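Local coordinates for periplasmic cell division protein (SufI) (PDB 6SYY) that is a multicopper oxidase of a hyperthermophilic bacterium, holding four copper ions and probably oxidising substrates at the expense of dioxygen, at residues 183-186 / 187-190; 73-76 / 77-80; 304-307 / 308-311; 56-59 / 60-63; 164-167 / 168-172. All coordinates share one frame; numbering follows the deposited sequence.

Interaction 1: 183-186 / 187-190; sequences EDED and NLKQ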
loop_
_atom_site.group_PDB
_atom_site.type_symbol
_atom_site.label_atom_id
_atom_site.label_comp_id
_atom_site.label_asym_id
_atom_site.label_seq_id
_atom_site.Cartn_x
_atom_site.Cartn_y
_atom_site.Cartn_z
ATOM N N GLU A 183 -18.633 -10.676 0.573
ATOM C CA GLU A 183 -19.189 -11.880 -0.029
ATOM C C GLU A 183 -18.369 -12.346 -1.231
ATOM O O GLU A 183 -18.258 -13.556 -1.466
ATOM C CB GLU A 183 -20.646 -11.631 -0.419
ATOM C CG GLU A 183 -21.402 -12.871 -0.867
ATOM C CD GLU A 183 -22.871 -12.593 -1.121
ATOM O OE1 GLU A 183 -23.299 -11.435 -0.929
ATOM O OE2 GLU A 183 -23.599 -13.532 -1.511
ATOM N N ASP A 184 -17.780 -11.415 -1.989
ATOM C CA ASP A 184 -16.954 -11.807 -3.131
ATOM C C ASP A 184 -15.717 -12.567 -2.683
ATOM O O ASP A 184 -15.337 -13.571 -3.299
ATOM C CB ASP A 184 -16.542 -10.580 -3.945
ATOM C CG ASP A 184 -17.653 -10.063 -4.825
ATOM O OD1 ASP A 184 -18.510 -10.876 -5.235
ATOM O OD2 ASP A 184 -17.662 -8.846 -5.113
ATOM N N GLU A 185 -15.062 -12.089 -1.622
ATOM C CA GLU A 185 -13.927 -12.816 -1.065
ATOM C C GLU A 185 -14.353 -14.182 -0.546
ATOM O O GLU A 185 -13.597 -15.157 -0.648
ATOM C CB GLU A 185 -13.273 -11.997 0.047
ATOM C CG GLU A 185 -12.157 -12.723 0.783
ATOM C CD GLU A 185 -10.979 -13.061 -0.114
ATOM O OE1 GLU A 185 -10.789 -12.373 -1.140
ATOM O OE2 GLU A 185 -10.240 -14.017 0.211
ATOM N N ASP A 186 -15.565 -14.275 0.008
ATOM C CA ASP A 186 -16.068 -15.561 0.479
ATOM C C ASP A 186 -16.139 -16.567 -0.660
ATOM O O ASP A 186 -15.678 -17.707 -0.527
ATOM C CB ASP A 186 -17.447 -15.389 1.118
ATOM C CG ASP A 186 -17.389 -14.705 2.471
ATOM O OD1 ASP A 186 -16.274 -14.456 2.978
ATOM O OD2 ASP A 186 -18.470 -14.417 3.026
ATOM N N ASN A 187 -16.708 -16.157 -1.796
ATOM C CA ASN A 187 -16.842 -17.074 -2.924
ATOM C C ASN A 187 -15.482 -17.455 -3.496
ATOM O O ASN A 187 -15.273 -18.603 -3.903
ATOM C CB ASN A 187 -17.729 -16.451 -3.999
ATOM C CG ASN A 187 -19.130 -16.163 -3.496
ATOM O OD1 ASN A 187 -19.604 -16.792 -2.548
ATOM N ND2 ASN A 187 -19.802 -15.208 -4.129
ATOM N N LEU A 188 -14.542 -16.509 -3.535
ATOM C CA LEU A 188 -13.200 -16.841 -3.999
ATOM C C LEU A 188 -12.505 -17.790 -3.034
ATOM O O LEU A 188 -11.850 -18.748 -3.461
ATOM C CB LEU A 188 -12.373 -15.571 -4.177
ATOM C CG LEU A 188 -10.980 -15.829 -4.751
ATOM C CD1 LEU A 188 -11.063 -16.314 -6.201
ATOM C CD2 LEU A 188 -10.132 -14.576 -4.641
ATOM N N LYS A 189 -12.637 -17.539 -1.729
ATOM C CA LYS A 189 -12.001 -18.398 -0.735
ATOM C C LYS A 189 -12.521 -19.825 -0.838
ATOM O O LYS A 189 -11.761 -20.785 -0.670
ATOM C CB LYS A 189 -12.234 -17.823 0.665
ATOM C CG LYS A 189 -11.744 -18.680 1.821
ATOM C CD LYS A 189 -12.015 -17.989 3.159
ATOM C CE LYS A 189 -11.735 -18.905 4.347
ATOM N NZ LYS A 189 -12.610 -20.115 4.347
ATOM N N GLN A 190 -13.811 -19.983 -1.142
ATOM C CA GLN A 190 -14.374 -21.318 -1.303
ATOM C C GLN A 190 -13.938 -21.946 -2.619
ATOM O O GLN A 190 -13.589 -23.131 -2.663
ATOM C CB GLN A 190 -15.896 -21.256 -1.223
ATOM C CG GLN A 190 -16.572 -22.601 -1.399
ATOM C CD GLN A 190 -18.074 -22.479 -1.534
ATOM O OE1 GLN A 190 -18.826 -22.941 -0.675
ATOM N NE2 GLN A 190 -18.520 -21.858 -2.619
HETATM O O HOH W 1 -22.322 -14.589 -3.997
#
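Asn187 lays its side chain back over the preceding turn, CG resting 3.4 Å from the carbonyl O of Glu183, on the outer side of alpha-helix 183-192, a short helix in a protein built mostly of strands. With CG anti to its own carbonyl carbon (chi1 -61°), the amide leans toward the start of the helix. Its polar end is then joined to the side chain four residues earlier through one water, which donates to Glu183 OE2 and accepts from Asn187 ND2 at 2.6 Å. The two side chains themselves come no closer than CG of Glu183 to ND2 of Asn187, so the water carries the polar part of this i to i+4 pairing.

The backbone keeps the regular i to i+4 pattern: Asn187 N to Glu183 O, Leu188 N to Asp184 O, Lys189 N to Glu185 O at 2.8 Å, and Gln190 N to Asp186 O. The inner side is built differently. Glu185 and Leu188 are buried; the glutamate bends at chi2 (63°), bringing OE1 to within 4.2 Å of Leu188 CD2, a loose van der Waals approach. The charge on Glu185 is met by a salt bridge to Arg249, and Asp186 pairs likewise with Arg98, anchoring the helix to the neighbouring strands. Leu188 packs on Pro379 and Leu382. Lys189, by contrast, does not reach the acid three residues before it: its chain runs out extended and bends only at its last torsion, leaving NZ 6.9 Å from Asp186 OD1, while its CB lies 3.3 Å from the carbonyl O of Glu185.

Interaction 2: 73-76 / 77-80; sequences EVIP and GKST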
loop_
_atom_site.group_PDB
_atom_site.type_symbol
_atom_site.label_atom_id
_atom_site.label_comp_id
_atom_site.label_asym_id
_atom_site.label_seq_id
_atom_site.Cartn_x
_atom_site.Cartn_y
_atom_site.Cartn_z
ATOM N N GLU A 73 14.538 -9.404 16.074
ATOM C CA GLU A 73 15.633 -10.213 15.544
ATOM C C GLU A 73 15.364 -10.482 14.066
ATOM O O GLU A 73 14.893 -11.548 13.673
ATOM C CB GLU A 73 15.779 -11.508 16.333
ATOM C CG GLU A 73 17.026 -12.285 15.972
ATOM C CD GLU A 73 17.097 -13.628 16.656
ATOM O OE1 GLU A 73 16.035 -14.153 17.053
ATOM O OE2 GLU A 73 18.220 -14.151 16.796
ATOM N N VAL A 74 15.673 -9.482 13.238
ATOM C CA VAL A 74 15.497 -9.614 11.792
ATOM C C VAL A 74 16.601 -10.478 11.200
ATOM O O VAL A 74 16.339 -11.441 10.471
ATOM C CB VAL A 74 15.456 -8.221 11.136
ATOM C CG1 VAL A 74 15.188 -8.333 9.641
ATOM C CG2 VAL A 74 14.410 -7.347 11.814
ATOM N N ILE A 75 17.847 -10.132 11.502
ATOM C CA ILE A 75 19.001 -10.968 11.186
ATOM C C ILE A 75 19.276 -11.844 12.405
ATOM O O ILE A 75 19.460 -11.302 13.506
ATOM C CB ILE A 75 20.226 -10.113 10.843
ATOM C CG1 ILE A 75 19.921 -9.190 9.662
ATOM C CG2 ILE A 75 21.435 -10.993 10.567
ATOM C CD1 ILE A 75 20.830 -7.985 9.593
ATOM N N PRO A 76 19.303 -13.168 12.263
ATOM C CA PRO A 76 19.494 -14.033 13.437
ATOM C C PRO A 76 20.769 -13.684 14.193
ATOM O O PRO A 76 21.840 -13.521 13.603
ATOM C CB PRO A 76 19.559 -15.440 12.833
ATOM C CG PRO A 76 18.791 -15.326 11.556
ATOM C CD PRO A 76 19.085 -13.948 11.033
ATOM N N GLY A 77 20.639 -13.554 15.512
ATOM C CA GLY A 77 21.753 -13.202 16.363
ATOM C C GLY A 77 21.967 -11.717 16.572
ATOM O O GLY A 77 22.898 -11.339 17.290
ATOM N N LYS A 78 21.144 -10.865 15.974
ATOM C CA LYS A 78 21.288 -9.425 16.110
ATOM C C LYS A 78 19.954 -8.821 16.520
ATOM O O LYS A 78 18.896 -9.258 16.059
ATOM C CB LYS A 78 21.790 -8.799 14.799
ATOM C CG LYS A 78 23.148 -9.338 14.355
ATOM C CD LYS A 78 23.557 -8.818 12.985
ATOM C CE LYS A 78 24.930 -9.344 12.587
ATOM N NZ LYS A 78 25.357 -8.860 11.244
ATOM N N SER A 79 20.007 -7.824 17.400
ATOM C CA SER A 79 18.817 -7.134 17.878
ATOM C C SER A 79 18.729 -5.782 17.184
ATOM O O SER A 79 19.632 -4.950 17.316
ATOM C CB SER A 79 18.849 -6.962 19.395
ATOM O OG SER A 79 19.890 -6.086 19.784
ATOM N N THR A 80 17.648 -5.573 16.442
ATOM C CA THR A 80 17.442 -4.350 15.680
ATOM C C THR A 80 16.407 -3.498 16.394
ATOM O O THR A 80 15.279 -3.949 16.620
ATOM C CB THR A 80 16.985 -4.662 14.257
ATOM O OG1 THR A 80 17.942 -5.524 13.630
ATOM C CG2 THR A 80 16.851 -3.374 13.451
HETATM O O HOH W 2 18.153 -8.061 13.617
#
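Glu73 reaches across to the residues after the bend with every atom of its side chain but one oxygen. CB lies 3.9 Å from the carbonyl O of Lys78, and CG comes closer to that same oxygen, at 3.6 Å. CG stands anti to the backbone N (chi1 -171°) and the chain stays extended beyond it, so the carboxylate is carried to Gly77, whose N lies 3.7 Å from CD. At the tip OE2 accepts from Gly77 N at 2.8 Å in an almost straight bond (173°), using the lone pair that faces away from OE1. The backbone adds a CA-H...O contact from Glu73 CA to Lys78 O. What the carboxylate braces is a type II beta turn, Ile75 to Lys78, in the connection between strands 63-72 and 80-86 of an antiparallel pair; Lys78 N closes it on Ile75 O at 3.0 Å. Gly77 occupies its third position with positive phi (89°), where a CB would collide with Pro76 O. On the flank of the turn, Lys78 runs its aliphatic chain obliquely past Ile75, CD to CG2 at 3.9 Å. Inside the loop one water accepts from Ile75 N and donates to Thr80 OG1, which is also bonded to Gly214 O.

Interaction 3: 304-307 / 308-311; sequences LVDF and RDAS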
loop_
_atom_site.group_PDB
_atom_site.type_symbol
_atom_site.label_atom_id
_atom_site.label_comp_id
_atom_site.label_asym_id
_atom_site.label_seq_id
_atom_site.Cartn_x
_atom_site.Cartn_y
_atom_site.Cartn_z
ATOM N N LEU A 304 -2.699 -14.563 -8.166
ATOM C CA LEU A 304 -2.818 -16.011 -8.059
ATOM C C LEU A 304 -1.669 -16.646 -8.826
ATOM O O LEU A 304 -1.407 -16.277 -9.975
ATOM C CB LEU A 304 -4.153 -16.515 -8.616
ATOM C CG LEU A 304 -5.465 -16.199 -7.890
ATOM C CD1 LEU A 304 -6.640 -16.790 -8.654
ATOM C CD2 LEU A 304 -5.452 -16.699 -6.451
ATOM N N VAL A 305 -0.981 -17.586 -8.188
ATOM C CA VAL A 305 0.118 -18.318 -8.805
ATOM C C VAL A 305 -0.219 -19.799 -8.722
ATOM O O VAL A 305 -0.462 -20.325 -7.629
ATOM C CB VAL A 305 1.464 -18.021 -8.126
ATOM C CG1 VAL A 305 2.586 -18.742 -8.850
ATOM C CG2 VAL A 305 1.724 -16.528 -8.103
ATOM N N ASP A 306 -0.242 -20.466 -9.872
ATOM C CA ASP A 306 -0.591 -21.882 -9.934
ATOM C C ASP A 306 0.713 -22.669 -9.983
ATOM O O ASP A 306 1.290 -22.890 -11.046
ATOM C CB ASP A 306 -1.483 -22.175 -11.133
ATOM C CG ASP A 306 -2.145 -23.538 -11.045
ATOM O OD1 ASP A 306 -1.655 -24.386 -10.275
ATOM O OD2 ASP A 306 -3.155 -23.765 -11.744
ATOM N N PHE A 307 1.175 -23.102 -8.814
ATOM C CA PHE A 307 2.413 -23.867 -8.773
ATOM C C PHE A 307 2.257 -25.276 -9.336
ATOM O O PHE A 307 3.253 -26.005 -9.407
ATOM C CB PHE A 307 2.955 -23.913 -7.342
ATOM C CG PHE A 307 3.560 -22.615 -6.889
ATOM C CD1 PHE A 307 4.790 -22.202 -7.378
ATOM C CD2 PHE A 307 2.899 -21.802 -5.978
ATOM C CE1 PHE A 307 5.352 -20.997 -6.967
ATOM C CE2 PHE A 307 3.454 -20.595 -5.565
ATOM C CZ PHE A 307 4.680 -20.192 -6.060
ATOM N N ARG A 308 1.052 -25.680 -9.749
ATOM C CA ARG A 308 0.921 -26.906 -10.530
ATOM C C ARG A 308 1.606 -26.789 -11.886
ATOM O O ARG A 308 1.882 -27.815 -12.516
ATOM C CB ARG A 308 -0.551 -27.268 -10.719
ATOM C CG ARG A 308 -1.267 -27.608 -9.429
ATOM C CD ARG A 308 -2.757 -27.824 -9.641
ATOM N NE ARG A 308 -3.434 -26.602 -10.067
ATOM C CZ ARG A 308 -4.745 -26.508 -10.275
ATOM N NH1 ARG A 308 -5.524 -27.567 -10.090
ATOM N NH2 ARG A 308 -5.278 -25.358 -10.665
ATOM N N ASP A 309 1.880 -25.562 -12.351
ATOM C CA ASP A 309 2.715 -25.378 -13.536
ATOM C C ASP A 309 4.097 -25.973 -13.340
ATOM O O ASP A 309 4.742 -26.380 -14.312
ATOM C CB ASP A 309 2.864 -23.892 -13.868
ATOM C CG ASP A 309 1.576 -23.256 -14.317
ATOM O OD1 ASP A 309 0.557 -23.969 -14.418
ATOM O OD2 ASP A 309 1.583 -22.035 -14.578
ATOM N N ALA A 310 4.572 -26.008 -12.103
ATOM C CA ALA A 310 5.915 -26.450 -11.773
ATOM C C ALA A 310 5.919 -27.926 -11.389
ATOM O O ALA A 310 4.887 -28.516 -11.063
ATOM C CB ALA A 310 6.483 -25.603 -10.627
ATOM N N SER A 311 7.104 -28.517 -11.434
ATOM C CA SER A 311 7.306 -29.888 -11.000
ATOM C C SER A 311 7.847 -29.897 -9.579
ATOM O O SER A 311 8.465 -28.931 -9.125
ATOM C CB SER A 311 8.275 -30.620 -11.928
ATOM O OG SER A 311 7.859 -30.505 -13.277
HETATM O O HOH W 3 1.231 -19.855 -12.385
#
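Asp306 and Arg308 form the tight half of this contact. The guanidinium takes the carboxylate side-on: NE donates to OD1 at 2.8 Å, nearly straight (171°) and on the syn lone pair, while NH2 donates to OD2 at 2.9 Å from outside the carboxylate plane. The two flat groups are almost coplanar, 29° apart. OD1 takes a further bond from Arg308 N on its anti side, so three N-H groups fix the carboxylate's rotation. The bend of Arg308 at chi3 (-65°) turns this edge to the acid, and NH1 and NH2 reach on to the carbonyls of Tyr374 and Lys376. An asparagine in place of Asp306 would probably leave the guanidinium without its counter-charge and lose one of the two side-on bonds.

The other flank is looser. Asp309 keeps its carboxylate apart from that of Asp306, OD2 of Asp306 to OD1 of Asp309 being 4.6 Å; a water bridges its OD2 to Asp306 N, and Arg273 supplies its salt bridge. Asp309 N returns to Asp306 O, and Ala310 N to Phe307 O at 3.0 Å. Together these bonds describe a strand that runs straight into a 3-10 turn, here ending strand 300-306 in a cupredoxin-like beta domain.

Interaction 4: 56-59 / 60-63; sequences LFPD and GQRV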
loop_
_atom_site.group_PDB
_atom_site.type_symbol
_atom_site.label_atom_id
_atom_site.label_comp_id
_atom_site.label_asym_id
_atom_site.label_seq_id
_atom_site.Cartn_x
_atom_site.Cartn_y
_atom_site.Cartn_z
ATOM N N LEU A 56 -8.413 -10.624 14.439
ATOM C CA LEU A 56 -9.795 -10.436 14.015
ATOM C C LEU A 56 -10.339 -9.211 14.738
ATOM O O LEU A 56 -10.720 -9.279 15.910
ATOM C CB LEU A 56 -10.611 -11.686 14.314
ATOM C CG LEU A 56 -9.938 -12.979 13.849
ATOM C CD1 LEU A 56 -10.766 -14.187 14.231
ATOM C CD2 LEU A 56 -9.698 -12.952 12.350
ATOM N N PHE A 57 -10.356 -8.081 14.048
ATOM C CA PHE A 57 -10.783 -6.831 14.661
ATOM C C PHE A 57 -12.266 -6.909 15.002
ATOM O O PHE A 57 -13.092 -7.072 14.093
ATOM C CB PHE A 57 -10.503 -5.673 13.715
ATOM C CG PHE A 57 -10.079 -4.411 14.402
ATOM C CD1 PHE A 57 -8.736 -4.094 14.526
ATOM C CD2 PHE A 57 -11.021 -3.531 14.914
ATOM C CE1 PHE A 57 -8.338 -2.921 15.155
ATOM C CE2 PHE A 57 -10.632 -2.360 15.547
ATOM C CZ PHE A 57 -9.288 -2.053 15.663
ATOM N N PRO A 58 -12.648 -6.808 16.273
ATOM C CA PRO A 58 -14.055 -6.983 16.639
ATOM C C PRO A 58 -14.921 -5.843 16.126
ATOM O O PRO A 58 -14.450 -4.743 15.830
ATOM C CB PRO A 58 -14.018 -7.003 18.171
ATOM C CG PRO A 58 -12.832 -6.173 18.513
ATOM C CD PRO A 58 -11.814 -6.470 17.439
ATOM N N ASP A 59 -16.220 -6.123 16.046
ATOM C CA ASP A 59 -17.197 -5.189 15.496
ATOM C C ASP A 59 -17.680 -4.253 16.604
ATOM O O ASP A 59 -18.368 -4.680 17.538
ATOM C CB ASP A 59 -18.356 -5.957 14.860
ATOM C CG ASP A 59 -19.391 -5.046 14.233
ATOM O OD1 ASP A 59 -19.135 -3.830 14.134
ATOM O OD2 ASP A 59 -20.466 -5.548 13.846
ATOM N N GLY A 60 -17.319 -2.976 16.500
ATOM C CA GLY A 60 -17.792 -1.990 17.451
ATOM C C GLY A 60 -17.231 -2.110 18.848
ATOM O O GLY A 60 -17.822 -1.570 19.786
ATOM N N GLN A 61 -16.109 -2.805 19.018
ATOM C CA GLN A 61 -15.456 -2.944 20.314
ATOM C C GLN A 61 -14.089 -2.290 20.247
ATOM O O GLN A 61 -13.336 -2.514 19.294
ATOM C CB GLN A 61 -15.320 -4.408 20.716
ATOM C CG GLN A 61 -16.643 -5.101 20.935
ATOM C CD GLN A 61 -16.461 -6.516 21.424
ATOM O OE1 GLN A 61 -15.456 -6.838 22.059
ATOM N NE2 GLN A 61 -17.425 -7.378 21.123
ATOM N N ARG A 62 -13.771 -1.493 21.262
ATOM C CA ARG A 62 -12.570 -0.671 21.222
ATOM C C ARG A 62 -11.312 -1.526 21.290
ATOM O O ARG A 62 -11.214 -2.457 22.095
ATOM C CB ARG A 62 -12.587 0.341 22.365
ATOM C CG ARG A 62 -13.443 1.562 22.080
ATOM C CD ARG A 62 -12.738 2.487 21.103
ATOM N NE ARG A 62 -13.680 3.276 20.319
ATOM C CZ ARG A 62 -13.325 4.219 19.452
ATOM N NH1 ARG A 62 -12.042 4.503 19.265
ATOM N NH2 ARG A 62 -14.253 4.882 18.774
ATOM N N VAL A 63 -10.344 -1.191 20.438
ATOM C CA VAL A 63 -9.076 -1.899 20.330
ATOM C C VAL A 63 -7.945 -0.884 20.415
ATOM O O VAL A 63 -7.922 0.090 19.653
ATOM C CB VAL A 63 -8.975 -2.685 19.010
ATOM C CG1 VAL A 63 -7.594 -3.310 18.868
ATOM C CG2 VAL A 63 -10.069 -3.729 18.929
HETATM O O HOH W 4 -13.997 -2.326 16.737
#
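The connection between strands 54-56 and 63-72, in the first cupredoxin-like domain of a multicopper oxidase, doubles back so that an aromatic ring and a proline close on a valine. Val63 sets its CG2 over one face of the Phe57 ring, 4.0 Å from the centroid and 23° off the normal, a CH-pi contact displaced toward the rim. Its CB comes within 3.4 Å of CZ, and CG1 lies by CE1, so the whole branched end of the valine lies against the far end of the ring. CG2 stands anti to the carbonyl carbon of Val63, which also sends it toward Pro58, where it meets CD at 3.6 Å and CG nearly as closely.

Pro58 has a second neighbour: Gln61 crosses it at about a right angle, its CB 3.8 Å from Pro58 CG. Polar closure across the bend is left to a water that donates both to Pro58 O and to Gln61 O, 2.6 Å from each. At the apex Gly60 adopts positive phi (70°), where a CB would run into Asp59 O; Asp59 turns from the bend to Thr102, whose N bonds to its OD1. Phe57 also stacks on Phe103 and packs on Ile95 and Leu97. An alanine at Phe57 is likely to leave Val63 without the face it rests on and open a gap between the loop and Phe103.

Val63 is bonded through its backbone to Ser104 and Asp106, and Phe57 to Phe96, so the small apolar cluster sits where two beta sheets of the domain approach, fitting a loop that closes the end of a cupredoxin beta sandwich with Phe57 and Val63 buried.

Interaction 5: 164-167 / 168-172; sequences GRTG and YQVYY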
loop_
_atom_site.group_PDB
_atom_site.type_symbol
_atom_site.label_atom_id
_atom_site.label_comp_id
_atom_site.label_asym_id
_atom_site.label_seq_id
_atom_site.Cartn_x
_atom_site.Cartn_y
_atom_site.Cartn_z
ATOM N N GLY A 164 6.118 15.189 8.122
ATOM C CA GLY A 164 7.561 15.175 7.973
ATOM C C GLY A 164 8.289 13.962 8.515
ATOM O O GLY A 164 9.491 13.823 8.258
ATOM N N ARG A 165 7.622 13.070 9.245
ATOM C CA ARG A 165 8.297 11.930 9.856
ATOM C C ARG A 165 7.684 10.597 9.441
ATOM O O ARG A 165 7.954 9.570 10.073
ATOM C CB ARG A 165 8.300 12.068 11.379
ATOM C CG ARG A 165 9.151 13.226 11.866
ATOM C CD ARG A 165 10.631 12.919 11.714
ATOM N NE ARG A 165 11.086 11.972 12.728
ATOM C CZ ARG A 165 12.333 11.521 12.831
ATOM N NH1 ARG A 165 13.258 11.923 11.973
ATOM N NH2 ARG A 165 12.653 10.666 13.794
ATOM N N THR A 166 6.870 10.592 8.383
ATOM C CA THR A 166 6.249 9.347 7.941
ATOM C C THR A 166 7.286 8.384 7.377
ATOM O O THR A 166 7.240 7.179 7.658
ATOM C CB THR A 166 5.155 9.640 6.912
ATOM O OG1 THR A 166 4.069 10.327 7.550
ATOM C CG2 THR A 166 4.636 8.345 6.297
ATOM N N GLY A 167 8.233 8.890 6.587
ATOM C CA GLY A 167 9.292 8.030 6.086
ATOM C C GLY A 167 10.095 7.395 7.204
ATOM O O GLY A 167 10.451 6.215 7.138
ATOM N N TYR A 168 10.374 8.162 8.258
ATOM C CA TYR A 168 11.141 7.621 9.374
ATOM C C TYR A 168 10.383 6.495 10.069
ATOM O O TYR A 168 10.931 5.410 10.297
ATOM C CB TYR A 168 11.483 8.733 10.369
ATOM C CG TYR A 168 12.228 8.236 11.591
ATOM C CD1 TYR A 168 11.543 7.756 12.704
ATOM C CD2 TYR A 168 13.613 8.243 11.630
ATOM C CE1 TYR A 168 12.216 7.293 13.815
ATOM C CE2 TYR A 168 14.295 7.786 12.741
ATOM C CZ TYR A 168 13.592 7.309 13.831
ATOM O OH TYR A 168 14.265 6.851 14.944
ATOM N N GLN A 169 9.122 6.738 10.423
ATOM C CA GLN A 169 8.411 5.782 11.263
ATOM C C GLN A 169 8.042 4.521 10.491
ATOM O O GLN A 169 8.098 3.414 11.040
ATOM C CB GLN A 169 7.175 6.437 11.875
ATOM C CG GLN A 169 7.508 7.537 12.867
ATOM C CD GLN A 169 6.356 7.845 13.796
ATOM O OE1 GLN A 169 5.217 8.014 13.359
ATOM N NE2 GLN A 169 6.643 7.905 15.090
ATOM N N VAL A 170 7.662 4.661 9.220
ATOM C CA VAL A 170 7.395 3.480 8.404
ATOM C C VAL A 170 8.662 2.649 8.263
ATOM O O VAL A 170 8.659 1.433 8.491
ATOM C CB VAL A 170 6.833 3.890 7.032
ATOM C CG1 VAL A 170 6.744 2.677 6.109
ATOM C CG2 VAL A 170 5.470 4.538 7.197
ATOM N N TYR A 171 9.772 3.304 7.918
ATOM C CA TYR A 171 11.030 2.594 7.730
ATOM C C TYR A 171 11.485 1.895 9.003
ATOM O O TYR A 171 12.080 0.814 8.936
ATOM C CB TYR A 171 12.105 3.562 7.244
ATOM C CG TYR A 171 13.451 2.913 7.026
ATOM C CD1 TYR A 171 13.680 2.106 5.921
ATOM C CD2 TYR A 171 14.496 3.110 7.922
ATOM C CE1 TYR A 171 14.906 1.506 5.715
ATOM C CE2 TYR A 171 15.734 2.521 7.718
ATOM C CZ TYR A 171 15.932 1.718 6.610
ATOM O OH TYR A 171 17.154 1.121 6.389
ATOM N N TYR A 172 11.218 2.482 10.168
ATOM C CA TYR A 172 11.657 1.851 11.405
ATOM C C TYR A 172 10.687 0.793 11.916
ATOM O O TYR A 172 10.995 0.128 12.912
ATOM C CB TYR A 172 11.920 2.912 12.481
ATOM C CG TYR A 172 13.364 3.353 12.468
ATOM C CD1 TYR A 172 13.782 4.412 11.673
ATOM C CD2 TYR A 172 14.319 2.678 13.213
ATOM C CE1 TYR A 172 15.111 4.797 11.638
ATOM C CE2 TYR A 172 15.649 3.058 13.187
ATOM C CZ TYR A 172 16.037 4.119 12.399
ATOM O OH TYR A 172 17.356 4.501 12.368
HETATM O O HOH W 5 10.920 11.144 7.927
#
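Arg165 lays its guanidinium flat over Tyr168, centres 3.8 Å apart and planes at 21°, a cation-pi stack in which NH2 sits above the middle of the ring. Bends at chi2 and chi3 (-73° and -75°) fold the arginine back alongside the tyrosine. Its charge has a partner too, since NE makes a salt bridge to Glu113. The opposite face of the tyrosine ring is covered by Tyr172 CD1.

Arg165 is the N-cap residue of helix 166-172, and the first N-H groups find acceptors from elsewhere: the carboxylate of Asp516 takes those of Thr166 and Gly167, and a water accepts from Tyr168 N at 3.0 Å while donating to Gly164 O. From there the helix supplies its own, with Gln169 N to Arg165 O, Val170 N to Thr166 O at 3.0 Å, and Tyr171 N to Gly167 O, which also accepts from Asn257. Side-chain groups are likewise engaged: Thr166 OG1 with Pro162 O, Gln169 OE1 with Ser115 OG, Tyr171 OH with Thr209 N. Thr166 and Val170 lie side by side, CG2 to CG2 at 4.0 Å, and lean on the copper ligands His161 and His159. With its opening N-H groups satisfied from outside, this helix start probably offers a firm second shell beside the trinuclear copper site.

From the N terminus the five contacts come in series, none enclosing or crossing another: interaction 4, then 2, 5, 1 and 3. Interaction 4 bends the chain between strands 54-56 and 63-72, and interaction 2 closes the next connection, to strand 80-86. Interaction 5 opens the helix that follows strand 154-160, close to copper-binding histidines; its nearest atoms are about 7 Å from those of interaction 2. After strand 176-181, interaction 1 lies on the helix leading toward strand 200-208. Interaction 3 finishes strand 300-306, about 5 Å from interaction 1 at the nearest atoms. Interactions 1 and 5 lie on opposite sides of the chain's centre, as do 3 and 5.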